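Local coordinates for protein Lpg2148(MvcA) (Legionella pneumophila subsp. pneumophila str. Philadelphia 1, PDB 6K11) that probably acts as a Legionella effector that removes ubiquitin from the host ubiquitin-conjugating enzyme UBE2N through a deamidase-type active site, at residues 13-18 against 341-346. Sequence-based numbering, arbitrary orientation.
Sequences KSMSQS and KNLQET
Met-15 reaches across to Leu-343 and Thr-346 with the end of its side chain. Its SD lies 4.0 Å from CD2 of Leu-343, while its CE sits 3.9 Å from CG2 of Thr-346, so the sulfur meets the leucine side chain and the methyl spans the Leu-343 carbonyl and the threonine methyl. The torsions account for this: the chain runs extended through chi2 (-178°) and then bends at chi3 (61°), turning CE along the neighbouring helix toward Thr-346. On the other side, the methyl of Thr-346 can face Met-15 because CG2 lies anti to its own backbone N.

The same thioether end also rests on backbone, with CE at 3.5 Å and SD at 3.6 Å from the carbonyl O of Leu-343; this is van der Waals contact with a helical peptide group. The pairing joins helix 4-19 near the N-terminus to helix 336-351, which follows strand 325-333 of the antiparallel sheet. It is a sparse helix-helix contact: the nearest CA atoms, those of Met-15 and Leu-343, are 8.4 Å apart, and 132 Å² is buried in total. Gln-347 and Ile-350, farther along helix 336-351, also touch Met-15, and Leu-343 in turn packs on Lys-11 and Leu-12.

Among polar bonds, Lys-11 NZ, one turn before Met-15 on helix 4-19, links the helices through Gln-344 OE1. Within helix 336-351, Thr-346 OG1 donates to the carbonyl O of Asn-342 at 3.0 Å, which directs the hydroxyl back onto its own helix. That oxygen also accepts a hydrogen bond from the backbone N of Thr-346, and the two donors arrive from opposite faces of the carbonyl plane.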
# COMPACT_ATOMS: atom_id res chain seq x y z
N LYS A 13 16.03 10.34 -9.63
CA LYS A 13 16.83 9.32 -8.96
C LYS A 13 17.97 9.95 -8.16
O LYS A 13 18.19 9.61 -6.99
CB LYS A 13 17.37 8.31 -9.97
CG LYS A 13 18.41 7.36 -9.39
CD LYS A 13 18.64 6.16 -10.28
CE LYS A 13 19.62 5.18 -9.63
NZ LYS A 13 19.74 3.93 -10.41
N SER A 14 18.71 10.89 -8.77
CA SER A 14 19.84 11.49 -8.07
C SER A 14 19.38 12.24 -6.82
O SER A 14 20.01 12.13 -5.75
CB SER A 14 20.60 12.41 -9.03
OG SER A 14 21.70 13.01 -8.36
N MET A 15 18.28 12.97 -6.91
CA MET A 15 17.78 13.77 -5.79
C MET A 15 17.24 12.89 -4.67
O MET A 15 17.46 13.17 -3.48
CB MET A 15 16.68 14.72 -6.27
CG MET A 15 17.16 15.97 -7.08
SD MET A 15 15.79 17.07 -7.55
CE MET A 15 15.18 17.53 -5.93
N SER A 16 16.50 11.84 -5.01
CA SER A 16 16.01 10.92 -3.98
C SER A 16 17.16 10.20 -3.27
O SER A 16 17.14 10.04 -2.04
CB SER A 16 15.02 9.93 -4.60
OG SER A 16 14.62 8.97 -3.61
N GLN A 17 18.17 9.75 -4.03
CA GLN A 17 19.35 9.13 -3.40
C GLN A 17 19.97 10.05 -2.35
O GLN A 17 20.40 9.58 -1.29
CB GLN A 17 20.42 8.79 -4.45
CG GLN A 17 20.12 7.63 -5.36
CD GLN A 17 21.15 7.50 -6.46
OE1 GLN A 17 21.83 8.47 -6.81
NE2 GLN A 17 21.29 6.30 -7.01
N SER A 18 20.06 11.35 -2.65
CA SER A 18 20.76 12.27 -1.77
C SER A 18 19.89 12.76 -0.62
O SER A 18 20.39 12.93 0.49
CB SER A 18 21.31 13.47 -2.58
OG SER A 18 22.42 13.06 -3.38
N LYS A 341 10.79 21.17 -13.90
CA LYS A 341 10.54 22.38 -13.12
C LYS A 341 10.11 22.06 -11.69
O LYS A 341 10.54 22.72 -10.74
CB LYS A 341 9.48 23.24 -13.79
CG LYS A 341 9.28 24.55 -13.07
CD LYS A 341 9.00 25.69 -14.02
CE LYS A 341 8.71 26.97 -13.25
NZ LYS A 341 7.34 27.46 -13.54
N ASN A 342 9.23 21.07 -11.53
CA ASN A 342 8.86 20.61 -10.19
C ASN A 342 10.07 20.11 -9.42
O ASN A 342 10.22 20.39 -8.22
CB ASN A 342 7.80 19.51 -10.29
CG ASN A 342 6.46 20.05 -10.74
OD1 ASN A 342 6.20 21.25 -10.63
ND2 ASN A 342 5.59 19.17 -11.25
N LEU A 343 10.93 19.33 -10.07
CA LEU A 343 12.14 18.83 -9.42
C LEU A 343 13.09 19.97 -9.07
O LEU A 343 13.71 19.97 -8.00
CB LEU A 343 12.81 17.80 -10.33
CG LEU A 343 12.08 16.45 -10.41
CD1 LEU A 343 12.44 15.74 -11.72
CD2 LEU A 343 12.42 15.55 -9.18
N GLN A 344 13.22 20.96 -9.96
CA GLN A 344 14.09 22.09 -9.64
C GLN A 344 13.54 22.93 -8.49
O GLN A 344 14.31 23.44 -7.67
CB GLN A 344 14.31 22.98 -10.88
CG GLN A 344 15.35 24.08 -10.65
CD GLN A 344 16.59 23.61 -9.86
OE1 GLN A 344 17.21 22.57 -10.17
NE2 GLN A 344 16.96 24.37 -8.82
N GLU A 345 12.21 23.08 -8.40
CA GLU A 345 11.64 23.80 -7.27
C GLU A 345 11.84 23.03 -5.97
O GLU A 345 12.06 23.63 -4.91
CB GLU A 345 10.16 24.08 -7.49
CG GLU A 345 9.92 25.23 -8.47
CD GLU A 345 8.51 25.27 -9.01
OE1 GLU A 345 7.69 24.38 -8.66
OE2 GLU A 345 8.21 26.20 -9.79
N THR A 346 11.79 21.70 -6.02
CA THR A 346 12.12 20.92 -4.83
C THR A 346 13.58 21.10 -4.46
O THR A 346 13.92 21.24 -3.27
CB THR A 346 11.78 19.46 -5.09
OG1 THR A 346 10.38 19.39 -5.41
CG2 THR A 346 12.08 18.60 -3.87